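Side-chain contacts in autophagy protein 5 (Saccharomyces cerevisiae, PDB 2DYO), which takes part in autophagic vesicle formation and cytoplasm-to-vacuole transport, and is required for the selective autophagic removal of nuclei and mitochondria: residues P83-Y88 against T209-G214; V90-D95 against F279-L284; H149-V154 against R174-S179; T215-Q220 against I239-E244. All coordinates share one frame; numbering follows the deposited sequence.

Contact 1. Residues P83-Y88 against T209-G214; sequences PIPWNY and TSRTSG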
# COMPACT_ATOMS: atom_id res chain seq x y z
N PRO A 83 -12.42 -9.88 -4.46
CA PRO A 83 -11.02 -9.86 -4.91
C PRO A 83 -10.32 -8.56 -4.52
O PRO A 83 -10.87 -7.48 -4.68
CB PRO A 83 -11.15 -10.03 -6.42
CG PRO A 83 -12.35 -10.93 -6.54
CD PRO A 83 -13.31 -10.30 -5.55
N ILE A 84 -9.10 -8.69 -4.01
CA ILE A 84 -8.32 -7.53 -3.60
C ILE A 84 -6.96 -7.58 -4.32
O ILE A 84 -6.21 -8.54 -4.18
CB ILE A 84 -8.15 -7.51 -2.05
CG1 ILE A 84 -7.29 -6.33 -1.61
CG2 ILE A 84 -7.56 -8.82 -1.57
CD1 ILE A 84 -7.14 -6.23 -0.10
N PRO A 85 -6.63 -6.52 -5.08
CA PRO A 85 -5.38 -6.39 -5.85
C PRO A 85 -4.12 -6.35 -4.99
O PRO A 85 -4.01 -5.53 -4.09
CB PRO A 85 -5.56 -5.07 -6.62
CG PRO A 85 -7.03 -4.75 -6.50
CD PRO A 85 -7.39 -5.26 -5.14
N TRP A 86 -3.15 -7.22 -5.27
CA TRP A 86 -1.93 -7.20 -4.48
C TRP A 86 -1.00 -6.05 -4.89
O TRP A 86 -0.14 -5.65 -4.11
CB TRP A 86 -1.16 -8.53 -4.59
CG TRP A 86 -0.58 -8.80 -5.95
CD1 TRP A 86 -1.10 -9.63 -6.92
CD2 TRP A 86 0.59 -8.21 -6.53
NE1 TRP A 86 -0.34 -9.57 -8.06
CE2 TRP A 86 0.71 -8.71 -7.85
CE3 TRP A 86 1.55 -7.29 -6.07
CZ2 TRP A 86 1.74 -8.32 -8.71
CZ3 TRP A 86 2.58 -6.91 -6.92
CH2 TRP A 86 2.67 -7.43 -8.23
N ASN A 87 -1.20 -5.52 -6.09
CA ASN A 87 -0.32 -4.46 -6.59
C ASN A 87 -0.55 -3.02 -6.10
O ASN A 87 -0.24 -2.07 -6.80
CB ASN A 87 -0.28 -4.49 -8.13
CG ASN A 87 -1.65 -4.41 -8.76
OD1 ASN A 87 -1.97 -3.45 -9.47
ND2 ASN A 87 -2.47 -5.42 -8.53
N TYR A 88 -1.10 -2.88 -4.90
CA TYR A 88 -1.28 -1.57 -4.29
C TYR A 88 -0.69 -1.70 -2.91
O TYR A 88 -0.74 -2.78 -2.32
CB TYR A 88 -2.77 -1.20 -4.16
CG TYR A 88 -3.41 -0.87 -5.47
CD1 TYR A 88 -3.96 -1.86 -6.28
CD2 TYR A 88 -3.44 0.45 -5.94
CE1 TYR A 88 -4.52 -1.56 -7.52
CE2 TYR A 88 -3.98 0.76 -7.18
CZ TYR A 88 -4.52 -0.25 -7.96
OH TYR A 88 -5.06 0.06 -9.19
N THR A 209 -11.93 5.45 -4.59
CA THR A 209 -13.06 5.50 -3.66
C THR A 209 -12.98 4.19 -2.87
O THR A 209 -11.89 3.69 -2.61
CB THR A 209 -14.42 5.60 -4.39
OG1 THR A 209 -14.53 4.54 -5.36
CG2 THR A 209 -14.55 6.96 -5.09
N SER A 210 -14.13 3.63 -2.50
CA SER A 210 -14.13 2.39 -1.72
C SER A 210 -14.36 1.10 -2.51
O SER A 210 -15.10 1.08 -3.50
CB SER A 210 -15.17 2.48 -0.60
OG SER A 210 -15.28 1.25 0.09
N ARG A 211 -13.71 0.02 -2.06
CA ARG A 211 -13.86 -1.30 -2.66
C ARG A 211 -14.88 -2.01 -1.79
O ARG A 211 -15.39 -3.08 -2.13
CB ARG A 211 -12.55 -2.08 -2.63
CG ARG A 211 -11.50 -1.62 -3.63
CD ARG A 211 -10.15 -2.27 -3.36
NE ARG A 211 -9.11 -1.71 -4.21
CZ ARG A 211 -9.06 -1.86 -5.52
NH1 ARG A 211 -10.00 -2.57 -6.15
NH2 ARG A 211 -8.09 -1.30 -6.22
N THR A 212 -15.16 -1.39 -0.64
CA THR A 212 -16.12 -1.93 0.31
C THR A 212 -17.52 -1.44 -0.01
O THR A 212 -18.41 -2.23 -0.31
CB THR A 212 -15.73 -1.51 1.73
N SER A 213 -17.71 -0.12 0.03
CA SER A 213 -19.02 0.46 -0.23
C SER A 213 -19.15 1.10 -1.61
O SER A 213 -18.22 1.75 -2.10
CB SER A 213 -19.34 1.48 0.84
N GLY A 214 -20.32 0.92 -2.22
CA GLY A 214 -20.61 1.50 -3.51
C GLY A 214 -19.85 1.01 -4.73
O GLY A 214 -19.26 -0.06 -4.75

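Contact 2. Residues V90-D95 against F279-L284; sequences VGVLFD and FLYITL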
# COMPACT_ATOMS: atom_id res chain seq x y z
N VAL A 90 -0.21 -2.06 0.91
CA VAL A 90 -1.14 -2.60 1.90
C VAL A 90 -1.93 -1.49 2.59
O VAL A 90 -3.13 -1.64 2.83
CB VAL A 90 -0.36 -3.42 2.96
CG1 VAL A 90 -1.29 -3.86 4.10
CG2 VAL A 90 0.27 -4.64 2.30
N GLY A 91 -1.27 -0.38 2.91
CA GLY A 91 -1.96 0.72 3.58
C GLY A 91 -3.04 1.34 2.71
O GLY A 91 -4.06 1.80 3.22
N VAL A 92 -2.79 1.38 1.41
CA VAL A 92 -3.75 1.93 0.45
C VAL A 92 -4.96 1.00 0.34
O VAL A 92 -6.10 1.44 0.23
CB VAL A 92 -3.09 2.13 -0.94
CG1 VAL A 92 -4.14 2.54 -1.98
CG2 VAL A 92 -2.02 3.24 -0.84
N LEU A 93 -4.70 -0.30 0.37
CA LEU A 93 -5.78 -1.28 0.31
C LEU A 93 -6.61 -1.12 1.59
O LEU A 93 -7.84 -1.13 1.55
CB LEU A 93 -5.23 -2.70 0.23
CG LEU A 93 -4.56 -3.14 -1.08
CD1 LEU A 93 -3.97 -4.54 -0.91
CD2 LEU A 93 -5.57 -3.14 -2.21
N PHE A 94 -5.91 -0.95 2.71
CA PHE A 94 -6.57 -0.79 4.00
C PHE A 94 -7.47 0.44 4.02
O PHE A 94 -8.62 0.37 4.45
CB PHE A 94 -5.53 -0.67 5.12
CG PHE A 94 -6.14 -0.58 6.50
CD1 PHE A 94 -6.60 -1.72 7.15
CD2 PHE A 94 -6.27 0.65 7.13
CE1 PHE A 94 -7.18 -1.63 8.42
CE2 PHE A 94 -6.85 0.75 8.40
CZ PHE A 94 -7.30 -0.39 9.05
N ASP A 95 -6.94 1.58 3.58
CA ASP A 95 -7.70 2.82 3.56
C ASP A 95 -8.96 2.67 2.72
O ASP A 95 -10.02 3.18 3.08
CB ASP A 95 -6.86 3.97 3.00
CG ASP A 95 -5.74 4.39 3.93
OD1 ASP A 95 -5.65 3.83 5.04
OD2 ASP A 95 -4.96 5.29 3.56
N PHE A 279 3.91 6.84 -5.74
CA PHE A 279 2.64 7.51 -5.99
C PHE A 279 1.96 7.98 -4.71
O PHE A 279 2.04 7.32 -3.67
CB PHE A 279 1.66 6.59 -6.73
CG PHE A 279 1.86 6.54 -8.22
CD1 PHE A 279 2.72 5.62 -8.80
CD2 PHE A 279 1.18 7.43 -9.05
CE1 PHE A 279 2.90 5.58 -10.18
CE2 PHE A 279 1.35 7.39 -10.43
CZ PHE A 279 2.21 6.47 -11.00
N LEU A 280 1.30 9.13 -4.80
CA LEU A 280 0.53 9.66 -3.68
C LEU A 280 -0.87 9.11 -3.91
O LEU A 280 -1.42 9.26 -5.00
CB LEU A 280 0.46 11.19 -3.70
CG LEU A 280 -0.57 11.76 -2.72
CD1 LEU A 280 -0.15 11.48 -1.28
CD2 LEU A 280 -0.71 13.26 -2.95
N TYR A 281 -1.44 8.46 -2.90
CA TYR A 281 -2.78 7.91 -3.04
C TYR A 281 -3.76 8.60 -2.11
O TYR A 281 -3.48 8.78 -0.92
CB TYR A 281 -2.82 6.41 -2.69
CG TYR A 281 -2.11 5.49 -3.64
CD1 TYR A 281 -0.74 5.27 -3.53
CD2 TYR A 281 -2.81 4.79 -4.61
CE1 TYR A 281 -0.08 4.37 -4.38
CE2 TYR A 281 -2.17 3.89 -5.46
CZ TYR A 281 -0.81 3.69 -5.33
OH TYR A 281 -0.18 2.78 -6.14
N ILE A 282 -4.91 9.01 -2.64
CA ILE A 282 -5.91 9.58 -1.76
C ILE A 282 -7.15 8.73 -1.91
O ILE A 282 -7.45 8.21 -3.00
CB ILE A 282 -6.21 11.07 -2.04
CG1 ILE A 282 -6.68 11.28 -3.48
CG2 ILE A 282 -4.97 11.91 -1.76
CD1 ILE A 282 -6.88 12.75 -3.81
N THR A 283 -7.85 8.54 -0.80
CA THR A 283 -9.07 7.74 -0.78
C THR A 283 -10.22 8.66 -0.40
O THR A 283 -10.18 9.33 0.62
CB THR A 283 -8.94 6.60 0.24
OG1 THR A 283 -7.85 5.75 -0.13
CG2 THR A 283 -10.23 5.78 0.31
N LEU A 284 -11.24 8.70 -1.26
CA LEU A 284 -12.39 9.55 -1.01
C LEU A 284 -13.47 8.76 -0.28
O LEU A 284 -13.88 7.70 -0.74
CB LEU A 284 -12.95 10.08 -2.33
CG LEU A 284 -11.93 10.77 -3.24
CD1 LEU A 284 -12.61 11.20 -4.53
CD2 LEU A 284 -11.32 11.98 -2.52
O HOH W 1 -5.62 6.80 1.19

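Contact 3. Residues H149-V154 against R174-S179; sequences HQWKQV and RKFWGS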
# COMPACT_ATOMS: atom_id res chain seq x y z
N HIS A 149 8.75 -0.56 -12.03
CA HIS A 149 8.06 0.05 -13.16
C HIS A 149 7.20 1.21 -12.66
O HIS A 149 6.94 2.17 -13.39
CB HIS A 149 7.20 -0.99 -13.88
CG HIS A 149 6.63 -0.50 -15.18
ND1 HIS A 149 7.41 -0.24 -16.28
CD2 HIS A 149 5.36 -0.17 -15.53
CE1 HIS A 149 6.65 0.22 -17.26
NE2 HIS A 149 5.41 0.27 -16.83
N GLN A 150 6.75 1.11 -11.41
CA GLN A 150 5.95 2.17 -10.79
C GLN A 150 6.87 3.39 -10.64
O GLN A 150 6.50 4.51 -10.99
CB GLN A 150 5.46 1.75 -9.40
CG GLN A 150 4.26 0.81 -9.37
CD GLN A 150 3.01 1.41 -9.98
OE1 GLN A 150 2.86 1.44 -11.21
NE2 GLN A 150 2.12 1.91 -9.14
N TRP A 151 8.07 3.16 -10.12
CA TRP A 151 9.01 4.25 -9.92
C TRP A 151 9.51 4.87 -11.21
O TRP A 151 9.85 6.04 -11.25
CB TRP A 151 10.19 3.81 -9.05
CG TRP A 151 9.90 3.97 -7.59
CD1 TRP A 151 9.50 2.99 -6.71
CD2 TRP A 151 9.94 5.19 -6.84
NE1 TRP A 151 9.29 3.53 -5.47
CE2 TRP A 151 9.54 4.88 -5.52
CE3 TRP A 151 10.27 6.52 -7.16
CZ2 TRP A 151 9.47 5.85 -4.51
CZ3 TRP A 151 10.19 7.48 -6.15
CH2 TRP A 151 9.79 7.14 -4.85
N LYS A 152 9.56 4.07 -12.27
CA LYS A 152 10.01 4.60 -13.56
C LYS A 152 8.98 5.62 -14.06
O LYS A 152 9.33 6.68 -14.58
CB LYS A 152 10.18 3.46 -14.57
CG LYS A 152 10.87 3.87 -15.85
CD LYS A 152 11.00 2.68 -16.82
CE LYS A 152 11.61 3.12 -18.15
NZ LYS A 152 11.69 1.97 -19.10
N GLN A 153 7.70 5.30 -13.89
CA GLN A 153 6.64 6.21 -14.30
C GLN A 153 6.71 7.47 -13.43
O GLN A 153 6.59 8.60 -13.92
CB GLN A 153 5.26 5.58 -14.12
CG GLN A 153 4.99 4.34 -14.95
CD GLN A 153 3.69 3.66 -14.54
OE1 GLN A 153 2.60 4.22 -14.69
NE2 GLN A 153 3.80 2.44 -14.02
N VAL A 154 6.89 7.26 -12.13
CA VAL A 154 6.98 8.37 -11.18
C VAL A 154 8.11 9.32 -11.56
O VAL A 154 7.92 10.53 -11.61
CB VAL A 154 7.18 7.85 -9.74
CG1 VAL A 154 7.54 9.00 -8.81
CG2 VAL A 154 5.91 7.18 -9.26
N ARG A 174 18.52 -2.71 -7.10
CA ARG A 174 18.21 -3.91 -6.34
C ARG A 174 18.18 -3.56 -4.87
O ARG A 174 17.35 -4.06 -4.11
CB ARG A 174 19.28 -4.98 -6.59
CG ARG A 174 19.68 -5.06 -8.03
CD ARG A 174 19.18 -6.32 -8.69
NE ARG A 174 20.13 -7.41 -8.52
CZ ARG A 174 20.31 -8.37 -9.41
NH1 ARG A 174 19.61 -8.36 -10.54
NH2 ARG A 174 21.20 -9.33 -9.20
N LYS A 175 19.11 -2.69 -4.47
CA LYS A 175 19.22 -2.25 -3.09
C LYS A 175 17.97 -1.45 -2.70
O LYS A 175 17.52 -1.50 -1.55
CB LYS A 175 20.47 -1.37 -2.94
CG LYS A 175 20.80 -0.89 -1.54
CD LYS A 175 21.98 0.08 -1.59
CE LYS A 175 22.43 0.53 -0.21
NZ LYS A 175 23.56 1.49 -0.30
N PHE A 176 17.43 -0.72 -3.66
CA PHE A 176 16.23 0.08 -3.45
C PHE A 176 15.09 -0.87 -3.08
O PHE A 176 14.47 -0.72 -2.03
CB PHE A 176 15.92 0.87 -4.73
CG PHE A 176 14.87 1.95 -4.55
CD1 PHE A 176 14.62 2.51 -3.30
CD2 PHE A 176 14.14 2.40 -5.65
CE1 PHE A 176 13.65 3.51 -3.15
CE2 PHE A 176 13.18 3.40 -5.51
CZ PHE A 176 12.93 3.96 -4.26
N TRP A 177 14.83 -1.86 -3.93
CA TRP A 177 13.77 -2.83 -3.65
C TRP A 177 14.07 -3.59 -2.37
O TRP A 177 13.18 -3.85 -1.56
CB TRP A 177 13.65 -3.85 -4.79
CG TRP A 177 12.73 -5.00 -4.45
CD1 TRP A 177 13.07 -6.31 -4.28
CD2 TRP A 177 11.32 -4.93 -4.22
NE1 TRP A 177 11.97 -7.06 -3.95
CE2 TRP A 177 10.87 -6.23 -3.91
CE3 TRP A 177 10.38 -3.88 -4.25
CZ2 TRP A 177 9.53 -6.52 -3.62
CZ3 TRP A 177 9.05 -4.17 -3.96
CH2 TRP A 177 8.64 -5.47 -3.66
N GLY A 178 15.34 -3.93 -2.19
CA GLY A 178 15.75 -4.66 -1.01
C GLY A 178 15.36 -4.01 0.30
O GLY A 178 14.98 -4.69 1.25
N SER A 179 15.46 -2.68 0.35
CA SER A 179 15.11 -1.94 1.56
C SER A 179 13.65 -2.15 1.95
O SER A 179 13.31 -2.04 3.12
CB SER A 179 15.37 -0.44 1.36
OG SER A 179 14.48 0.09 0.39

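Contact 4. Residues T215-Q220 against I239-E244; sequences TFRISQ and ILDVKE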
# COMPACT_ATOMS: atom_id res chain seq x y z
N THR A 215 -19.90 1.82 -5.78
CA THR A 215 -19.22 1.48 -7.01
C THR A 215 -17.81 2.06 -6.98
O THR A 215 -17.61 3.26 -7.11
CB THR A 215 -20.00 2.01 -8.19
N PHE A 216 -16.83 1.18 -6.81
CA PHE A 216 -15.43 1.58 -6.75
C PHE A 216 -14.88 2.17 -8.05
O PHE A 216 -15.20 1.69 -9.14
CB PHE A 216 -14.56 0.38 -6.36
CG PHE A 216 -13.08 0.67 -6.34
CD1 PHE A 216 -12.51 1.37 -5.29
CD2 PHE A 216 -12.27 0.23 -7.39
CE1 PHE A 216 -11.13 1.64 -5.27
CE2 PHE A 216 -10.90 0.49 -7.38
CZ PHE A 216 -10.33 1.20 -6.32
N ARG A 217 -14.06 3.21 -7.93
CA ARG A 217 -13.43 3.81 -9.09
C ARG A 217 -12.06 4.35 -8.73
O ARG A 217 -11.79 4.67 -7.57
CB ARG A 217 -14.31 4.90 -9.72
CG ARG A 217 -14.44 6.16 -8.91
CD ARG A 217 -15.90 6.57 -8.82
NE ARG A 217 -16.08 7.98 -9.14
CZ ARG A 217 -17.19 8.67 -8.89
NH1 ARG A 217 -17.25 9.95 -9.23
NH2 ARG A 217 -18.23 8.09 -8.30
N ILE A 218 -11.20 4.43 -9.73
CA ILE A 218 -9.84 4.89 -9.54
C ILE A 218 -9.43 5.73 -10.75
O ILE A 218 -9.82 5.43 -11.89
CB ILE A 218 -8.92 3.67 -9.37
CG1 ILE A 218 -7.46 4.08 -9.23
CG2 ILE A 218 -9.13 2.73 -10.55
CD1 ILE A 218 -6.58 2.94 -8.75
N SER A 219 -8.66 6.78 -10.51
CA SER A 219 -8.23 7.64 -11.59
C SER A 219 -6.83 8.17 -11.31
O SER A 219 -6.37 8.18 -10.17
CB SER A 219 -9.20 8.81 -11.74
OG SER A 219 -9.20 9.60 -10.57
N GLN A 220 -6.16 8.61 -12.37
CA GLN A 220 -4.81 9.16 -12.26
C GLN A 220 -4.80 10.42 -13.12
O GLN A 220 -4.30 10.41 -14.24
CB GLN A 220 -3.78 8.13 -12.76
CG GLN A 220 -2.34 8.62 -12.76
CD GLN A 220 -1.36 7.59 -13.29
OE1 GLN A 220 -0.21 7.90 -13.60
NE2 GLN A 220 -1.81 6.34 -13.40
N ILE A 239 -10.89 15.84 -8.26
CA ILE A 239 -11.38 15.03 -7.16
C ILE A 239 -12.88 14.78 -7.20
O ILE A 239 -13.32 13.64 -7.04
CB ILE A 239 -11.00 15.67 -5.81
CG1 ILE A 239 -9.48 15.73 -5.69
CG2 ILE A 239 -11.63 14.88 -4.67
CD1 ILE A 239 -8.98 16.44 -4.45
N LEU A 240 -13.66 15.83 -7.41
CA LEU A 240 -15.11 15.69 -7.45
C LEU A 240 -15.56 15.24 -8.84
O LEU A 240 -14.87 15.49 -9.83
CB LEU A 240 -15.78 17.02 -7.08
CG LEU A 240 -15.32 17.66 -5.76
CD1 LEU A 240 -16.06 18.96 -5.54
CD2 LEU A 240 -15.57 16.70 -4.60
N ASP A 241 -16.70 14.57 -8.90
CA ASP A 241 -17.20 14.11 -10.19
C ASP A 241 -18.29 15.03 -10.71
O ASP A 241 -18.77 15.92 -9.99
CB ASP A 241 -17.74 12.67 -10.09
CG ASP A 241 -18.85 12.52 -9.07
OD1 ASP A 241 -19.64 13.46 -8.89
OD2 ASP A 241 -18.94 11.43 -8.46
N VAL A 242 -18.67 14.81 -11.96
CA VAL A 242 -19.70 15.62 -12.61
C VAL A 242 -20.91 15.81 -11.72
O VAL A 242 -21.45 16.91 -11.62
CB VAL A 242 -20.15 14.98 -13.93
CG1 VAL A 242 -21.26 15.80 -14.55
CG2 VAL A 242 -18.96 14.88 -14.89
N LYS A 243 -21.35 14.74 -11.08
CA LYS A 243 -22.51 14.80 -10.20
C LYS A 243 -22.26 15.74 -9.02
O LYS A 243 -23.19 16.38 -8.52
CB LYS A 243 -22.85 13.40 -9.69
CG LYS A 243 -24.20 13.30 -8.98
CD LYS A 243 -24.04 12.77 -7.57
CE LYS A 243 -23.17 11.52 -7.53
NZ LYS A 243 -23.61 10.52 -8.54
N GLU A 244 -21.01 15.82 -8.58
CA GLU A 244 -20.64 16.67 -7.45
C GLU A 244 -20.38 18.12 -7.86
O GLU A 244 -20.55 19.04 -7.06
CB GLU A 244 -19.40 16.10 -6.75
CG GLU A 244 -19.67 14.81 -5.98
CD GLU A 244 -18.40 14.04 -5.69
OE1 GLU A 244 -18.45 13.09 -4.89
OE2 GLU A 244 -17.35 14.38 -6.27
O HOH W 2 -20.98 9.06 -8.64

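Contact 1. Residues P83-Y88 against T209-G214
Pro-85 lays its ring over one face of the Arg-211 guanidinium, with Pro-85 CG 3.6 Å from Arg-211 NH2 and Pro-85 CD 3.8 Å from Arg-211 CZ. The same NH2 sits above a face of the Tyr-88 ring, where Arg-211 NH2 comes within 3.8 Å of Tyr-88 CE1. Guanidinium and phenol planes are inclined by 56°, and with Arg-211 CZ 5.4 Å from the ring centroid the cation-pi attraction is weak at most. The arginine gets there by running extended from CG to NE. Outside the two segments its charge has another aromatic partner in Phe-216, and its side chain rests on Cys-96 of helix 90-98. Behind it, Ser-210 OG accepts from Thr-212 N at 2.7 Å and from Ser-213 N at 2.8 Å, an ST turn and ST motif that tie the loop backbone together. Replaced by an alanine, Arg-211 would probably leave the Pro-85 ring and the Tyr-88 face without their cover and Phe-216 without its cation. No hydrogen bond crosses between 83-88 and 209-214, so these two segments meet through dispersion and diffuse electrostatics around one flat cation, while the bond of Ser-210 OG to Cys-96 O is a polar UblA-UblB tie close by.

Contact 2. Residues V90-D95 against F279-L284
Val-92 presses both methyls onto the Tyr-281 ring near its root: Val-92 CG2 lies 3.6 Å from Tyr-281 CG, and Val-92 CG1 lies 3.7 Å from Tyr-281 CD2. CG2 stands over the face, 3.9 Å from the ring centroid and 28° off the normal, a CH-pi contact. With CG1 anti to the backbone N (chi1 173°), the valine turns its fork to the ring, and the two side chains meet at about a right angle. Opposite the root, the tyrosine hydroxyl is bound by Asp-277. An alanine in place of Tyr-281 would probably strip both Val-92 methyls of their aromatic support, open a gap beside the helix and leave the Asp-277 carboxylate without this hydroxyl.

The contact sets the helix 90-98 of the UblA region against strand 280-286, the central strand of the UblB sheet, whose 2-1-5-3-4 order is that of the ubiquitin-like beta-grasp fold.

One turn along the helix, where Asp-95 faces Thr-283, the fit is looser and wet. Asp-95 CB stays 3.7 Å from Thr-283 OG1, with no direct hydrogen bond between the two residues. Instead a water donates to Asp-95 OD2 at 2.9 Å and accepts from Thr-283 OG1 at 2.8 Å. Each polar end is also held elsewhere: Asp-95 OD2 takes the Gly-257 N-H, Asp-95 OD1 forms a salt bridge with Arg-44, and Thr-283 OG1 bonds to Gln-208 NE2, an amide that also reaches Val-92 O.

Contact 3. Residues H149-V154 against R174-S179
Trp-151 and Phe-176 mark the closest backbone approach of two helical segments, their CA atoms still 10.6 Å apart, so the gap is spanned by long aromatic side chains. The segments belong to helices 142-159 and 170-182 of the alpha-helical region of ATG5, which lies between the two ubiquitin-like regions in sequence. Across that gap the rings form an edge-to-face (T-shaped) pair. The Phe-176 edge, led by CZ and CE2, points at one face of the indole; the five-membered ring and the phenyl have centroids 4.9 Å apart and planes at 60°. Phe-176 CZ comes closest, 3.7 Å from Trp-151 CE2, toward the rim of the indole. Phe-176 CG is anti to its own N (chi1 -168°), which carries the ring out from its helix to the tryptophan.

Both rings are buried in a larger aromatic cluster: Trp-147 meets each of them, and Phe-188 of helix 185-195 also packs on Phe-176. The indole is pinned by Trp-151 NE1, which bonds to Phe-276 O. Next along the chain is Lys-152, the residue that becomes joined to the C-terminal glycine of ATG12; unconjugated here, its extended side chain takes no part in the pairing.

Each helix also ties a side chain to its own backbone. Gln-153 NE2 donates to His-149 O at 3.2 Å, reaching it from the face opposite Gln-153 N. In the other helix, Ser-179 OG donates to Phe-176 O at 2.6 Å, in the carbonyl plane.

Contact 4. Residues T215-Q220 against I239-E244
Arg-217 and Asp-241 form a salt bridge through the guanidinium edge, Asp-241 OD2 lying near the plane of the arginine group, with the two charged groups turned only 18° from coplanar. The modelled separation of 2.4 Å from Arg-217 NH1 to Asp-241 OD2 is very short, and NH1 is crowded in the model, so its exact place is doubtful. A water joins the two segments: it accepts from Arg-217 NH2 at 2.9 Å and from Lys-243 NZ at 3.0 Å, and donates to Asp-241 OD2 at 3.1 Å. Through it both cations are linked to the carboxylate, whose negative charge they are likely to share. The second oxygen, Asp-241 OD1, turns back on its own chain and accepts from Glu-244 N at 2.7 Å, met nearly along the C-O direction, an Asx motif. With CG between the backbone N and the carbonyl carbon (chi1 58°), OD1 can reach back to Glu-244 N while OD2 meets the arginine. Asp-241 N in turn is modelled as donating to Glu-244 OE2, whose position is less sure. Arg-217 N is satisfied by Thr-209. The bridge lies at the surface of the UblB region, joining the approach to edge strand 218-219 with the loop after helix 236-239, whose Leu-240 and Glu-244 rest on strand 251-255.

Overall arrangement
Contacts 1 and 2 cross along the chain, and each joins the UblA region to the UblB region; their centres are 10 Å apart, and they meet where Ile-84, Pro-85 and Tyr-88 pack on Leu-93 and Tyr-88 on Tyr-281. Contact 3, in the helical region, is nested inside both loops and lies about 18 Å from contact 2 between centres, touching it through Phe-279 on Val-154 and Gln-150. Contact 4 follows contact 3 in sequence, reaches the same UblB sheet as contact 2 and stays within that region. It touches contact 1 through Thr-209 and Arg-217, but its centre is about 28 Å from that of contact 3. Together they show two ubiquitin-like regions and a helical region packed into one body.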